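Long-range contacts in Crh-like protein 5 (PDB 6IBU), which cuts chitin and transfers it to 1,6-beta-glucan or to further chitin, thereby cross-linking polysaccharides of the fungal cell wall and septa: residues Phe68-Lys72 with Asp145-Asp149; Ala187-Pro191 with Ala201-Tyr207. One frame throughout, in Å; residues are numbered along the deposited sequence.

Interaction 1 (Phe68-Lys72 with Asp145-Asp149); sequences FFFGK and DWTKD
W146 closes the pairing of two antiparallel strands in this GH16 beta-sandwich, just where strand 140-146 ends and strand 71-78 begins. At D145, in a non-hydrogen-bonded pair with K72 (CA to CA 4.6 Å), the carboxylate leans over the partner strand: D145 OD1 lies 3.5 Å from the K72 CE methylene, and one water donates to both D145 OD1 (2.7 Å) and G71 O (2.9 Å). Next comes the hydrogen-bonded pair W146-G71, CA to CA 5.2 Å, with W146 N to G71 O and G71 N to W146 O both 2.8 Å. At phi/psi 130/-123 a CB on G71 would press against the carbonyl O of F70, so the position suits glycine alone. The W146 side chain (chi1 t, chi2 40°) sits on the other sheet face from D145 and K72. Its six-membered ring turns an edge to the face of F68, centroids 5.4 Å apart and planes at 86°; the p rotamer brings F68 near, CE2 3.7 Å from W146 CE3. F70 (phi 71°, chi1 m) lays its backbone N over the indole face, 3.3 Å from W146 CZ3, while its ring meets the five-membered ring obliquely at 46°. Indole NE1 donates to P175 O. Past the strand end the F70 ring follows the chain, F70 CD1 lying 3.5 Å from T147 C and CZ 3.9 Å from K148 CB; K148 also makes a cation-pi contact with W239. W146 thus joins F68 and F70 in an aromatic cluster, and the end of the pairing is held by two main-chain hydrogen bonds and by aromatic contact.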
ATOM      1  N   PHE A  68      -7.095   9.947  -1.916  1.00 18.46           N
ATOM      2  CA  PHE A  68      -7.024  10.997  -0.878  1.00 17.97           C
ATOM      3  C   PHE A  68      -5.716  11.762  -1.091  1.00 17.90           C
ATOM      4  O   PHE A  68      -4.793  11.227  -1.707  1.00 17.17           O
ATOM      5  CB  PHE A  68      -7.235  10.380   0.499  1.00 17.86           C
ATOM      6  CG  PHE A  68      -6.102   9.564   1.048  1.00 17.88           C
ATOM      7  CD1 PHE A  68      -5.874   8.280   0.604  1.00 17.82           C
ATOM      8  CD2 PHE A  68      -5.339  10.049   2.097  1.00 18.05           C
ATOM      9  CE1 PHE A  68      -4.840   7.532   1.141  1.00 18.66           C
ATOM     10  CE2 PHE A  68      -4.303   9.302   2.620  1.00 18.19           C
ATOM     11  CZ  PHE A  68      -4.060   8.042   2.153  1.00 18.09           C
ATOM     12  N   PHE A  69      -5.691  13.020  -0.661  1.00 18.58           N
ATOM     13  CA  PHE A  69      -4.593  13.972  -0.928  1.00 17.58           C
ATOM     14  C   PHE A  69      -4.079  14.477   0.402  1.00 17.35           C
ATOM     15  O   PHE A  69      -4.634  15.463   0.925  1.00 20.84           O
ATOM     16  CB  PHE A  69      -5.084  15.113  -1.805  1.00 19.06           C
ATOM     17  CG  PHE A  69      -4.008  16.027  -2.333  1.00 18.82           C
ATOM     18  CD1 PHE A  69      -2.736  15.551  -2.597  1.00 18.79           C
ATOM     19  CD2 PHE A  69      -4.292  17.353  -2.599  1.00 18.51           C
ATOM     20  CE1 PHE A  69      -1.766  16.386  -3.118  1.00 20.39           C
ATOM     21  CE2 PHE A  69      -3.322  18.189  -3.130  1.00 19.87           C
ATOM     22  CZ  PHE A  69      -2.067  17.699  -3.390  1.00 20.13           C
ATOM     23  N   PHE A  70      -3.060  13.806   0.918  1.00 16.02           N
ATOM     24  CA  PHE A  70      -2.471  13.978   2.268  1.00 16.04           C
ATOM     25  C   PHE A  70      -3.451  13.455   3.304  1.00 16.53           C
ATOM     26  O   PHE A  70      -4.640  13.335   3.015  1.00 16.63           O
ATOM     27  CB  PHE A  70      -2.061  15.426   2.539  1.00 15.81           C
ATOM     28  CG  PHE A  70      -0.973  15.883   1.605  1.00 16.17           C
ATOM     29  CD1 PHE A  70       0.289  15.322   1.717  1.00 16.92           C
ATOM     30  CD2 PHE A  70      -1.197  16.819   0.605  1.00 16.79           C
ATOM     31  CE1 PHE A  70       1.316  15.672   0.858  1.00 16.61           C
ATOM     32  CE2 PHE A  70      -0.163  17.180  -0.250  1.00 17.71           C
ATOM     33  CZ  PHE A  70       1.092  16.609  -0.121  1.00 16.90           C
ATOM     34  N   GLY A  71      -2.931  13.132   4.478  1.00 16.74           N
ATOM     35  CA  GLY A  71      -3.728  12.661   5.618  1.00 18.32           C
ATOM     36  C   GLY A  71      -3.122  11.397   6.195  1.00 19.09           C
ATOM     37  O   GLY A  71      -1.938  11.411   6.569  1.00 19.35           O
ATOM     38  N   LYS A  72      -3.892  10.320   6.251  1.00 21.11           N
ATOM     39  CA  LYS A  72      -3.536   9.132   7.059  1.00 21.79           C
ATOM     40  C   LYS A  72      -4.143   7.876   6.436  1.00 21.37           C
ATOM     41  O   LYS A  72      -5.315   7.907   6.036  1.00 21.24           O
ATOM     42  CB  LYS A  72      -4.057   9.341   8.475  1.00 24.58           C
ATOM     43  CG  LYS A  72      -3.441   8.423   9.513  1.00 29.47           C
ATOM     44  CD  LYS A  72      -4.195   8.435  10.812  1.00 33.05           C
ATOM     45  CE  LYS A  72      -3.286   8.491  12.019  1.00 36.71           C
ATOM     46  NZ  LYS A  72      -4.066   8.342  13.265  1.00 39.28           N
ATOM     47  N   ASP A 145       1.253   8.308   8.137  1.00 16.41           N
ATOM     48  CA  ASP A 145       0.889   9.740   8.247  1.00 17.95           C
ATOM     49  C   ASP A 145       1.585  10.469   7.105  1.00 16.41           C
ATOM     50  O   ASP A 145       2.783  10.331   6.944  1.00 15.82           O
ATOM     51  CB  ASP A 145       1.223  10.306   9.624  1.00 20.86           C
ATOM     52  CG  ASP A 145       0.132   9.969  10.644  1.00 26.76           C
ATOM     53  OD1 ASP A 145      -0.942  10.675  10.656  1.00 29.27           O
ATOM     54  OD2 ASP A 145       0.328   8.969  11.400  1.00 32.65           O
ATOM     55  N   TRP A 146       0.831  11.201   6.314  1.00 14.97           N
ATOM     56  CA  TRP A 146       1.348  11.745   5.048  1.00 16.02           C
ATOM     57  C   TRP A 146       1.005  13.226   4.964  1.00 17.38           C
ATOM     58  O   TRP A 146      -0.166  13.571   4.816  1.00 19.12           O
ATOM     59  CB  TRP A 146       0.779  10.909   3.921  1.00 15.77           C
ATOM     60  CG  TRP A 146       1.003  11.435   2.557  1.00 15.52           C
ATOM     61  CD1 TRP A 146       2.129  12.022   2.059  1.00 15.63           C
ATOM     62  CD2 TRP A 146       0.079  11.301   1.473  1.00 15.12           C
ATOM     63  NE1 TRP A 146       1.944  12.294   0.733  1.00 15.58           N
ATOM     64  CE2 TRP A 146       0.704  11.861   0.347  1.00 15.57           C
ATOM     65  CE3 TRP A 146      -1.211  10.781   1.363  1.00 15.59           C
ATOM     66  CZ2 TRP A 146       0.062  11.937  -0.878  1.00 15.46           C
ATOM     67  CZ3 TRP A 146      -1.841  10.834   0.150  1.00 15.59           C
ATOM     68  CH2 TRP A 146      -1.207  11.410  -0.951  1.00 15.64           C
ATOM     69  N   THR A 147       2.017  14.071   5.094  1.00 18.30           N
ATOM     70  CA  THR A 147       1.870  15.539   5.003  1.00 19.38           C
ATOM     71  C   THR A 147       2.854  16.033   3.963  1.00 20.72           C
ATOM     72  O   THR A 147       3.692  15.241   3.536  1.00 20.28           O
ATOM     73  CB  THR A 147       2.081  16.191   6.374  1.00 18.79           C
ATOM     74  OG1 THR A 147       3.444  16.148   6.787  1.00 17.48           O
ATOM     75  CG2 THR A 147       1.259  15.522   7.448  1.00 18.90           C
ATOM     76  N   LYS A 148       2.748  17.304   3.596  1.00 25.43           N
ATOM     77  CA  LYS A 148       3.669  17.930   2.616  1.00 29.24           C
ATOM     78  C   LYS A 148       5.059  18.048   3.266  1.00 29.32           C
ATOM     79  O   LYS A 148       6.023  18.193   2.527  1.00 29.75           O
ATOM     80  CB  LYS A 148       3.090  19.231   2.042  1.00 31.80           C
ATOM     81  CG  LYS A 148       2.355  20.152   3.003  1.00 36.15           C
ATOM     82  CD  LYS A 148       1.634  21.304   2.319  1.00 37.84           C
ATOM     83  CE  LYS A 148       0.462  20.842   1.474  1.00 39.66           C
ATOM     84  NZ  LYS A 148      -0.753  21.667   1.696  1.00 39.10           N
ATOM     85  N   ASP A 149       5.173  17.902   4.584  1.00 28.99           N
ATOM     86  CA  ASP A 149       6.481  17.999   5.277  1.00 30.18           C
ATOM     87  C   ASP A 149       7.145  16.621   5.430  1.00 26.06           C
ATOM     88  O   ASP A 149       8.360  16.589   5.465  1.00 23.56           O
ATOM     89  CB  ASP A 149       6.337  18.672   6.641  1.00 35.50           C
ATOM     90  CG  ASP A 149       6.066  20.170   6.576  1.00 43.06           C
ATOM     91  OD1 ASP A 149       6.407  20.817   5.529  1.00 40.66           O
ATOM     92  OD2 ASP A 149       5.552  20.704   7.602  1.00 50.87           O
TER
HETATM   93  O   HOH W   1      -1.500  12.800   9.114  1.00 20.78           O

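Interaction 2 (Ala187-Pro191 with Ala201-Tyr207)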
ATOM      1  N   ALA A 187       2.870 -13.948  -4.491  1.00 20.73           N
ATOM      2  CA  ALA A 187       4.092 -14.760  -4.340  1.00 22.59           C
ATOM      3  C   ALA A 187       5.263 -13.981  -4.923  1.00 21.42           C
ATOM      4  O   ALA A 187       5.434 -14.026  -6.123  1.00 24.48           O
ATOM      5  CB  ALA A 187       3.900 -16.089  -5.012  1.00 23.46           C
ATOM      6  N   GLY A 188       6.037 -13.289  -4.092  1.00 21.17           N
ATOM      7  CA  GLY A 188       7.324 -12.707  -4.506  1.00 20.47           C
ATOM      8  C   GLY A 188       8.249 -13.818  -4.948  1.00 21.32           C
ATOM      9  O   GLY A 188       9.086 -13.592  -5.810  1.00 21.66           O
ATOM     10  N   GLY A 189       8.062 -15.003  -4.371  1.00 21.69           N
ATOM     11  CA  GLY A 189       8.870 -16.195  -4.642  1.00 24.77           C
ATOM     12  C   GLY A 189       8.282 -17.080  -5.733  1.00 26.88           C
ATOM     13  O   GLY A 189       8.620 -18.259  -5.751  1.00 28.79           O
ATOM     14  N   ASP A 190       7.406 -16.551  -6.589  1.00 27.65           N
ATOM     15  CA  ASP A 190       6.941 -17.214  -7.832  1.00 29.10           C
ATOM     16  C   ASP A 190       8.178 -17.580  -8.642  1.00 29.68           C
ATOM     17  O   ASP A 190       9.015 -16.715  -8.875  1.00 29.85           O
ATOM     18  CB  ASP A 190       6.030 -16.257  -8.600  1.00 32.83           C
ATOM     19  CG  ASP A 190       5.302 -16.856  -9.789  1.00 33.16           C
ATOM     20  OD1 ASP A 190       5.971 -17.556 -10.574  1.00 30.84           O
ATOM     21  OD2 ASP A 190       4.077 -16.545  -9.947  1.00 32.49           O
ATOM     22  N   PRO A 191       8.359 -18.850  -9.069  1.00 29.22           N
ATOM     23  CA  PRO A 191       9.520 -19.231  -9.877  1.00 30.25           C
ATOM     24  C   PRO A 191       9.691 -18.393 -11.156  1.00 31.67           C
ATOM     25  O   PRO A 191      10.798 -18.177 -11.596  1.00 30.88           O
ATOM     26  CB  PRO A 191       9.250 -20.691 -10.251  1.00 30.08           C
ATOM     27  CG  PRO A 191       8.283 -21.192  -9.207  1.00 30.28           C
ATOM     28  CD  PRO A 191       7.476 -19.986  -8.784  1.00 29.54           C
ATOM     29  N   ALA A 201      12.008 -11.591  -1.502  1.00 19.61           N
ATOM     30  CA  ALA A 201      10.801 -12.219  -0.917  1.00 18.59           C
ATOM     31  C   ALA A 201      11.210 -13.257   0.136  1.00 17.76           C
ATOM     32  O   ALA A 201      10.377 -13.620   0.957  1.00 16.51           O
ATOM     33  CB  ALA A 201       9.928 -12.800  -2.005  1.00 17.75           C
ATOM     34  N   GLY A 202      12.465 -13.695   0.131  1.00 18.73           N
ATOM     35  CA  GLY A 202      12.970 -14.667   1.119  1.00 20.24           C
ATOM     36  C   GLY A 202      12.966 -16.098   0.601  1.00 20.59           C
ATOM     37  O   GLY A 202      13.195 -17.013   1.402  1.00 23.59           O
ATOM     38  N   GLY A 203      12.755 -16.297  -0.689  1.00 19.66           N
ATOM     39  CA  GLY A 203      12.936 -17.611  -1.319  1.00 21.21           C
ATOM     40  C   GLY A 203      11.768 -17.981  -2.202  1.00 22.23           C
ATOM     41  O   GLY A 203      10.805 -17.227  -2.250  1.00 21.80           O
ATOM     42  N   LEU A 204      11.867 -19.141  -2.840  1.00 24.80           N
ATOM     43  CA  LEU A 204      10.854 -19.769  -3.718  1.00 27.62           C
ATOM     44  C   LEU A 204       9.570 -20.017  -2.923  1.00 27.89           C
ATOM     45  O   LEU A 204       9.654 -20.507  -1.767  1.00 27.94           O
ATOM     46  CB  LEU A 204      11.445 -21.097  -4.196  1.00 30.05           C
ATOM     47  CG  LEU A 204      11.021 -21.592  -5.566  1.00 32.28           C
ATOM     48  CD1 LEU A 204      11.060 -20.467  -6.587  1.00 32.79           C
ATOM     49  CD2 LEU A 204      11.924 -22.745  -5.975  1.00 35.57           C
ATOM     50  N   THR A 205       8.421 -19.752  -3.529  1.00 28.80           N
ATOM     51  CA  THR A 205       7.122 -20.055  -2.888  1.00 30.61           C
ATOM     52  C   THR A 205       6.745 -21.483  -3.249  1.00 30.44           C
ATOM     53  O   THR A 205       6.876 -21.820  -4.417  1.00 29.58           O
ATOM     54  CB  THR A 205       6.035 -19.061  -3.294  1.00 29.55           C
ATOM     55  OG1 THR A 205       6.444 -17.810  -2.754  1.00 30.04           O
ATOM     56  CG2 THR A 205       4.671 -19.453  -2.774  1.00 29.02           C
ATOM     57  N   ASP A 206       6.324 -22.257  -2.254  1.00 33.02           N
ATOM     58  CA  ASP A 206       5.815 -23.638  -2.407  1.00 34.59           C
ATOM     59  C   ASP A 206       4.293 -23.585  -2.232  1.00 31.03           C
ATOM     60  O   ASP A 206       3.841 -23.671  -1.084  1.00 26.30           O
ATOM     61  CB  ASP A 206       6.477 -24.574  -1.391  1.00 38.93           C
ATOM     62  CG  ASP A 206       6.050 -26.026  -1.542  1.00 44.05           C
ATOM     63  OD1 ASP A 206       5.951 -26.472  -2.709  1.00 42.90           O
ATOM     64  OD2 ASP A 206       5.839 -26.701  -0.502  1.00 48.12           O
ATOM     65  N   TYR A 207       3.547 -23.435  -3.328  1.00 30.13           N
ATOM     66  CA  TYR A 207       2.076 -23.234  -3.306  1.00 30.88           C
ATOM     67  C   TYR A 207       1.366 -24.414  -2.658  1.00 31.47           C
ATOM     68  O   TYR A 207       0.386 -24.198  -1.939  1.00 30.97           O
ATOM     69  CB  TYR A 207       1.542 -23.031  -4.714  1.00 29.78           C
ATOM     70  CG  TYR A 207       2.127 -21.816  -5.368  1.00 27.95           C
ATOM     71  CD1 TYR A 207       1.662 -20.553  -5.066  1.00 27.19           C
ATOM     72  CD2 TYR A 207       3.153 -21.943  -6.280  1.00 28.58           C
ATOM     73  CE1 TYR A 207       2.199 -19.432  -5.677  1.00 27.85           C
ATOM     74  CE2 TYR A 207       3.701 -20.837  -6.900  1.00 28.68           C
ATOM     75  CZ  TYR A 207       3.232 -19.581  -6.579  1.00 27.18           C
ATOM     76  OH  TYR A 207       3.791 -18.514  -7.202  1.00 30.09           O
TER
HETATM   77  O   HOH W   2       2.270 -16.604  -8.192  1.00 30.94           O
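Where two loops must run close together, small residues let backbone meet backbone, and the segment that follows strand 179-187 illustrates the principle. A187 opens a type I turn ending at D190, closed by a weak D190 N to A187 O bond of 3.2 Å. Its methyl points toward the 201-207 segment and packs against Y207, with A187 CB 3.3 Å from Y207 OH. G188 C stands 3.5 Å from A201 CB; a side chain on this glycine would collide with that methyl. G189 is more tightly enclosed, since a CB would run into G203 O and T205 OG1, the latter hydrogen-bonded to T83 O. Instead its CA makes a CH...O contact with G203 O at 3.2 Å, and its carbonyl accepts the one direct hydrogen bond between the segments, from T205 N to G189 O at 2.7 Å, where L204 CA also comes within 3.4 Å. The facing chain leaves helix 195-201 through a Schellman motif, with G202 at positive phi. D190 OD2 accepts a 2.5 Å bond from a water 2.6 Å from Y207 OH, while Q56 holds D190 OD1. P191 finishes at the surface, its CG 3.9 Å from L204 CD1. Close to G188 lie the chitin-binding residues W186 and T197, so this junction closes the base of a helical excursion beside the substrate site. Backbone contacts centred on G189 hold the loops together: one hydrogen bond from T205 N and CH...O contacts with G203 and L204; a water and the A187-Y207 and P191-L204 apolar contacts add to this.

Overall arrangement
Both contacts belong to the same GH16 domain yet lie on opposite sides of the chain's centre, 33 Å apart between centres and about 24 Å between nearest atoms, so they do not touch. Interaction 1 joins two strands of the eight-stranded sheet; interaction 2 ties the loop leaving strand 179-187 of the seven-stranded sheet to the one that follows helix 195-201. Of the chitin-binding residues, R182 and W186 lie on that strand and T197 on the helix: the F68 side chain is about 9 Å from that of R182, and G188 about 4 Å from the side chains of W186 and T197. W146 lies about 10 Å, side chain to side chain, from E98, the probable nucleophile. Interaction 2 thus borders the substrate site, whereas interaction 1 stands farther back.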